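Tb427.07.360- putative uncharacterized metacyclic invariant surface protein from Trypanosoma brucei (Trypanosoma brucei, PDB 5VTL) is of unknown function but, as an invariant surface protein of the metacyclic form, probably forms part of the parasite's coat as an extended helical bundle. Local coordinates at residues Ala10-Ser14 with Ile108-Leu112; Ala38-Arg42 with Glu80-Lys84. All coordinates share one frame; numbering follows the deposited sequence.

Contact 1. Residues Ala10-Ser14 with Ile108-Leu112; sequences ACLFS and IDDYL
Ser14 turns its OG anti to its own backbone nitrogen (chi1 178°), while Asp109 sets CG beside the backbone nitrogen (chi1 -69°), and the two polar ends meet at the margin of the contact. Ser14 OG donates to Asp109 OD1 over 2.5 Å, a very short bond. Serine suits this place because its short side chain puts a hydroxyl within bonding distance of the carboxylate, while its CB still packs against Ile108 CG2 and Leu112 CD1. Asp109 also touches His18, one turn further along helix 4-58, and His18 ND1 bonds to Ser14 O.

Ile108 packs beside this pair and uses both branches. Its CG2 lies 3.4 Å from Ala10 O and also approaches Ser14 CB. The other branch carries Ile108 CD1 to the Phe13 ring, 3.5 Å from CE2, and the two side chains cross at nearly a right angle. The segments belong to the long helix 4-58 and the short helix 105-116, in the part of this helical bundle that holds the N-terminus; the axes of the two segments pass 9.6 Å apart, with 142° between their directions, roughly antiparallel. Beyond Ile108, the Phe13 ring packs on Ala147 of helix 141-154 and on Leu163 and Met167 of helix 157-209, a ring large enough to touch three other helices at once.

Ala10 fills the other end of the interface. Its small methyl lets Tyr111 approach closely, Ala10 CB lying 3.5 Å from Tyr111 CE2, while Leu112 CD2 stands 3.8 Å from the same CB. Leu112 divides its fork, the other methyl, CD1, resting 3.8 Å from Ser14 CB. The Tyr111 hydroxyl reaches past the contact to bond with Gln1 O, and the neighbouring Cys11 forms a disulfide with Cys132.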
ATOM      1  N   ALA A  10      -3.511  20.527 -14.088  1.00  4.44           N
ATOM      2  CA  ALA A  10      -2.255  20.003 -14.615  1.00  3.23           C
ATOM      3  C   ALA A  10      -1.204  19.888 -13.525  1.00  4.51           C
ATOM      4  O   ALA A  10      -0.428  18.942 -13.507  1.00  3.98           O
ATOM      5  CB  ALA A  10      -1.738  20.886 -15.732  1.00  4.54           C
ATOM      6  N   CYS A  11      -1.158  20.874 -12.635  1.00  4.59           N
ATOM      7  CA  CYS A  11      -0.166  20.853 -11.577  1.00  4.20           C
ATOM      8  C   CYS A  11      -0.416  19.698 -10.592  1.00  4.54           C
ATOM      9  O   CYS A  11       0.494  18.960 -10.223  1.00  4.08           O
ATOM     10  CB  CYS A  11      -0.120  22.197 -10.849  1.00  5.75           C
ATOM     11  SG  CYS A  11       1.165  22.183  -9.582  1.00  8.99           S
ATOM     12  N   LEU A  12      -1.663  19.520 -10.179  1.00  4.92           N
ATOM     13  CA  LEU A  12      -2.014  18.386  -9.328  1.00  4.81           C
ATOM     14  C   LEU A  12      -1.580  17.064  -9.950  1.00  5.36           C
ATOM     15  O   LEU A  12      -1.031  16.191  -9.265  1.00  4.29           O
ATOM     16  CB  LEU A  12      -3.516  18.385  -9.054  1.00  3.56           C
ATOM     17  CG  LEU A  12      -4.026  17.461  -7.944  1.00  6.86           C
ATOM     18  CD1 LEU A  12      -5.326  18.031  -7.357  1.00 13.13           C
ATOM     19  CD2 LEU A  12      -4.285  16.048  -8.470  1.00 10.19           C
ATOM     20  N   PHE A  13      -1.788  16.931 -11.252  1.00  4.26           N
ATOM     21  CA  PHE A  13      -1.436  15.703 -11.967  1.00  3.09           C
ATOM     22  C   PHE A  13       0.101  15.507 -12.006  1.00  4.79           C
ATOM     23  O   PHE A  13       0.618  14.424 -11.718  1.00  3.46           O
ATOM     24  CB  PHE A  13      -2.025  15.780 -13.380  1.00  3.21           C
ATOM     25  CG  PHE A  13      -1.915  14.510 -14.167  1.00 13.85           C
ATOM     26  CD1 PHE A  13      -1.918  13.276 -13.538  1.00 16.51           C
ATOM     27  CD2 PHE A  13      -1.773  14.556 -15.549  1.00 22.98           C
ATOM     28  CE1 PHE A  13      -1.816  12.112 -14.271  1.00 12.81           C
ATOM     29  CE2 PHE A  13      -1.671  13.383 -16.290  1.00 23.20           C
ATOM     30  CZ  PHE A  13      -1.687  12.166 -15.648  1.00 16.32           C
ATOM     31  N   SER A  14       0.833  16.565 -12.346  1.00  4.83           N
ATOM     32  CA  SER A  14       2.286  16.491 -12.373  1.00  4.78           C
ATOM     33  C   SER A  14       2.880  16.129 -11.010  1.00  5.03           C
ATOM     34  O   SER A  14       3.761  15.248 -10.896  1.00  5.09           O
ATOM     35  CB  SER A  14       2.867  17.810 -12.846  1.00  5.09           C
ATOM     36  OG  SER A  14       4.285  17.758 -12.828  1.00  4.80           O
ATOM     37  N   ILE A 108       2.998  16.703 -19.403  1.00  4.50           N
ATOM     38  CA  ILE A 108       2.326  17.569 -18.433  1.00  3.97           C
ATOM     39  C   ILE A 108       3.262  18.712 -18.068  1.00  5.28           C
ATOM     40  O   ILE A 108       2.879  19.878 -18.019  1.00  4.89           O
ATOM     41  CB  ILE A 108       1.933  16.803 -17.155  1.00  2.75           C
ATOM     42  CG1 ILE A 108       1.253  15.482 -17.517  1.00 13.64           C
ATOM     43  CG2 ILE A 108       1.040  17.676 -16.250  1.00  5.50           C
ATOM     44  CD1 ILE A 108       0.086  15.608 -18.383  1.00 11.57           C
ATOM     45  N   ASP A 109       4.516  18.381 -17.817  1.00  3.11           N
ATOM     46  CA  ASP A 109       5.463  19.419 -17.454  1.00  3.29           C
ATOM     47  C   ASP A 109       5.780  20.379 -18.618  1.00  3.93           C
ATOM     48  O   ASP A 109       6.037  21.563 -18.395  1.00  4.02           O
ATOM     49  CB  ASP A 109       6.732  18.777 -16.900  1.00  6.88           C
ATOM     50  CG  ASP A 109       6.513  18.123 -15.562  1.00  9.17           C
ATOM     51  OD1 ASP A 109       5.536  18.485 -14.853  1.00  6.02           O
ATOM     52  OD2 ASP A 109       7.335  17.240 -15.214  1.00  3.96           O
ATOM     53  N   ASP A 110       5.729  19.887 -19.855  1.00  5.38           N
ATOM     54  CA  ASP A 110       5.851  20.773 -21.016  1.00  5.02           C
ATOM     55  C   ASP A 110       4.691  21.774 -21.014  1.00  3.78           C
ATOM     56  O   ASP A 110       4.890  22.962 -21.224  1.00  3.44           O
ATOM     57  CB  ASP A 110       5.821  19.981 -22.340  1.00  3.13           C
ATOM     58  CG  ASP A 110       7.193  19.408 -22.724  1.00  5.00           C
ATOM     59  OD1 ASP A 110       8.210  19.631 -21.994  1.00  3.60           O
ATOM     60  OD2 ASP A 110       7.250  18.747 -23.772  1.00  6.91           O
ATOM     61  N   TYR A 111       3.476  21.269 -20.797  1.00  3.94           N
ATOM     62  CA  TYR A 111       2.296  22.136 -20.737  1.00  2.70           C
ATOM     63  C   TYR A 111       2.494  23.192 -19.666  1.00  3.09           C
ATOM     64  O   TYR A 111       2.241  24.379 -19.899  1.00  3.53           O
ATOM     65  CB  TYR A 111       1.015  21.330 -20.476  1.00  4.04           C
ATOM     66  CG  TYR A 111      -0.139  22.223 -20.059  1.00  3.06           C
ATOM     67  CD1 TYR A 111      -0.844  22.936 -20.992  1.00  6.19           C
ATOM     68  CD2 TYR A 111      -0.474  22.392 -18.720  1.00  3.80           C
ATOM     69  CE1 TYR A 111      -1.882  23.766 -20.631  1.00  3.91           C
ATOM     70  CE2 TYR A 111      -1.525  23.232 -18.340  1.00  4.58           C
ATOM     71  CZ  TYR A 111      -2.214  23.918 -19.300  1.00  3.79           C
ATOM     72  OH  TYR A 111      -3.250  24.755 -18.930  1.00  5.65           O
ATOM     73  N   LEU A 112       2.947  22.783 -18.488  1.00  4.24           N
ATOM     74  CA  LEU A 112       3.124  23.743 -17.401  1.00  2.71           C
ATOM     75  C   LEU A 112       4.167  24.811 -17.756  1.00  5.32           C
ATOM     76  O   LEU A 112       3.936  26.005 -17.527  1.00  5.15           O
ATOM     77  CB  LEU A 112       3.488  23.035 -16.097  1.00  5.97           C
ATOM     78  CG  LEU A 112       2.349  22.244 -15.443  1.00  5.29           C
ATOM     79  CD1 LEU A 112       2.900  21.338 -14.335  1.00  4.93           C
ATOM     80  CD2 LEU A 112       1.240  23.148 -14.916  1.00  5.76           C
TER

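Contact 2. Residues Ala38-Arg42 with Glu80-Lys84; sequences ASKAR and ENAAK
This is a largely polar helix-helix contact on the shaft of the extended bundle, where helix 4-58 meets the antiparallel helix 63-102; the segment axes are 9.6 Å apart. Its centre is a salt-bridge network around Glu80, whose chain is extended beyond CG (chi2 -180°), carrying the carboxylate across to helix 4-58. On the inner side small residues let the backbones come close: Ala38 CB lies 4.0 Å from Ala83 CB, and helix 157-209 adds Ala187 against Ala83.

Arg42 grips the carboxylate side-on with two nitrogens, its chain bent at chi2 and chi3 to bring the guanidinium nearly coplanar with it, the planes 23° apart. Arg42 NE gives a nearly straight bond of 2.7 Å to Glu80 OE2, and Arg42 NH2 one of 2.9 Å to the syn lone pair of Glu80 OE1. The remaining nitrogen, NH1, bonds to Gln46, which helps fix the group's rotation. Lys84 contributes a weak bond from NZ to OE1 on its own helix; such positive neighbours would be expected to favour ionised Glu80. Ser39 OG also donates to Glu80 OE1 at 2.6 Å, arriving on the anti side, 32° out of the carboxylate plane.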
ATOM      1  N   ALA A  38       4.383 -10.601  11.154  1.00  5.86           N
ATOM      2  CA  ALA A  38       3.711 -11.878  10.983  1.00 13.16           C
ATOM      3  C   ALA A  38       4.627 -13.038  11.394  1.00 11.79           C
ATOM      4  O   ALA A  38       4.176 -13.981  12.042  1.00  5.69           O
ATOM      5  CB  ALA A  38       3.215 -12.064   9.536  1.00  9.75           C
ATOM      6  N   SER A  39       5.909 -12.956  11.035  1.00  5.97           N
ATOM      7  CA  SER A  39       6.871 -13.975  11.427  1.00  4.99           C
ATOM      8  C   SER A  39       7.045 -13.982  12.943  1.00  7.33           C
ATOM      9  O   SER A  39       7.166 -15.055  13.563  1.00  9.16           O
ATOM     10  CB  SER A  39       8.214 -13.757  10.713  1.00  6.68           C
ATOM     11  OG  SER A  39       8.067 -13.870   9.315  1.00  8.85           O
ATOM     12  N   LYS A  40       7.044 -12.798  13.549  1.00  5.93           N
ATOM     13  CA  LYS A  40       7.211 -12.699  14.984  1.00  8.52           C
ATOM     14  C   LYS A  40       5.997 -13.378  15.666  1.00 12.79           C
ATOM     15  O   LYS A  40       6.131 -14.051  16.698  1.00  7.85           O
ATOM     16  CB  LYS A  40       7.324 -11.244  15.416  1.00 14.74           C
ATOM     17  CG  LYS A  40       7.541 -11.065  16.917  1.00 36.59           C
ATOM     18  CD  LYS A  40       7.702  -9.589  17.330  1.00 56.11           C
ATOM     19  CE  LYS A  40       8.974  -8.937  16.806  1.00 48.20           C
ATOM     20  NZ  LYS A  40      10.226  -9.514  17.384  1.00 71.69           N
ATOM     21  N   ALA A  41       4.819 -13.208  15.074  1.00  9.56           N
ATOM     22  CA  ALA A  41       3.606 -13.824  15.617  1.00  5.66           C
ATOM     23  C   ALA A  41       3.672 -15.344  15.535  1.00  6.63           C
ATOM     24  O   ALA A  41       3.279 -16.051  16.451  1.00  6.47           O
ATOM     25  CB  ALA A  41       2.364 -13.286  14.900  1.00 11.13           C
ATOM     26  N   ARG A  42       4.176 -15.850  14.429  1.00  5.42           N
ATOM     27  CA  ARG A  42       4.304 -17.279  14.267  1.00  5.81           C
ATOM     28  C   ARG A  42       5.318 -17.824  15.278  1.00  9.10           C
ATOM     29  O   ARG A  42       5.120 -18.885  15.883  1.00  8.41           O
ATOM     30  CB  ARG A  42       4.701 -17.595  12.826  1.00  3.94           C
ATOM     31  CG  ARG A  42       4.957 -19.082  12.517  1.00  7.24           C
ATOM     32  CD  ARG A  42       6.418 -19.483  12.670  1.00  8.94           C
ATOM     33  NE  ARG A  42       7.250 -18.735  11.747  1.00 11.22           N
ATOM     34  CZ  ARG A  42       8.563 -18.581  11.855  1.00 11.00           C
ATOM     35  NH1 ARG A  42       9.239 -19.119  12.863  1.00 10.37           N
ATOM     36  NH2 ARG A  42       9.199 -17.843  10.959  1.00 13.90           N
ATOM     37  N   GLU A  80       1.485 -16.085   7.904  1.00  6.72           N
ATOM     38  CA  GLU A  80       2.862 -15.681   7.579  1.00  7.86           C
ATOM     39  C   GLU A  80       3.190 -15.872   6.100  1.00  7.90           C
ATOM     40  O   GLU A  80       3.736 -14.984   5.433  1.00  8.13           O
ATOM     41  CB  GLU A  80       3.866 -16.453   8.427  1.00 11.82           C
ATOM     42  CG  GLU A  80       5.328 -16.102   8.112  1.00  8.01           C
ATOM     43  CD  GLU A  80       6.315 -16.874   8.947  1.00 10.17           C
ATOM     44  OE1 GLU A  80       7.481 -16.429   9.064  1.00  8.31           O
ATOM     45  OE2 GLU A  80       5.929 -17.925   9.515  1.00 10.80           O
ATOM     46  N   ASN A  81       2.877 -17.041   5.572  1.00  6.59           N
ATOM     47  CA  ASN A  81       3.130 -17.289   4.172  1.00  8.55           C
ATOM     48  C   ASN A  81       2.295 -16.383   3.278  1.00 10.83           C
ATOM     49  O   ASN A  81       2.786 -15.876   2.271  1.00 10.61           O
ATOM     50  CB  ASN A  81       2.916 -18.756   3.850  1.00 13.11           C
ATOM     51  CG  ASN A  81       4.029 -19.625   4.403  1.00 20.74           C
ATOM     52  OD1 ASN A  81       5.199 -19.222   4.410  1.00 24.54           O
ATOM     53  ND2 ASN A  81       3.677 -20.822   4.877  1.00 27.26           N
ATOM     54  N   ALA A  82       1.042 -16.147   3.661  1.00  8.57           N
ATOM     55  CA  ALA A  82       0.203 -15.187   2.947  1.00  7.11           C
ATOM     56  C   ALA A  82       0.839 -13.787   2.939  1.00 10.02           C
ATOM     57  O   ALA A  82       0.858 -13.113   1.901  1.00  8.60           O
ATOM     58  CB  ALA A  82      -1.178 -15.143   3.565  1.00  7.27           C
ATOM     59  N   ALA A  83       1.392 -13.366   4.078  1.00  7.81           N
ATOM     60  CA  ALA A  83       2.085 -12.077   4.155  1.00  8.64           C
ATOM     61  C   ALA A  83       3.278 -12.030   3.193  1.00  9.68           C
ATOM     62  O   ALA A  83       3.503 -11.032   2.487  1.00 10.58           O
ATOM     63  CB  ALA A  83       2.557 -11.803   5.563  1.00  9.30           C
ATOM     64  N   LYS A  84       4.073 -13.088   3.182  1.00  9.38           N
ATOM     65  CA  LYS A  84       5.237 -13.130   2.304  1.00  9.20           C
ATOM     66  C   LYS A  84       4.857 -13.089   0.811  1.00 10.51           C
ATOM     67  O   LYS A  84       5.539 -12.444   0.018  1.00 12.09           O
ATOM     68  CB  LYS A  84       6.097 -14.366   2.618  1.00  9.96           C
ATOM     69  CG  LYS A  84       6.712 -14.298   3.974  1.00  7.90           C
ATOM     70  CD  LYS A  84       7.423 -15.581   4.360  1.00 13.50           C
ATOM     71  CE  LYS A  84       8.134 -15.410   5.721  1.00 14.51           C
ATOM     72  NZ  LYS A  84       8.922 -16.625   6.153  1.00 25.59           N
TER

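Overall arrangement
Contacts 1 and 2 lie on opposite sides of the chain's centre, their own centres 42 Å apart and their nearest atoms about 29 Å apart, so they do not touch. Helix 4-58 serves both, contributing 10-14 near its start and 38-42 further along. Its partners follow each other in the chain: helix 63-102 supplies 80-84 and helix 105-116 supplies 108-112. Contact 2 is therefore nested inside the loop closed by contact 1. Helix 4-58 thus runs the length between them, paired antiparallel with helix 63-102 along the shaft and with the short helix 105-116 near its N-terminal end, consistent with an elongated surface protein.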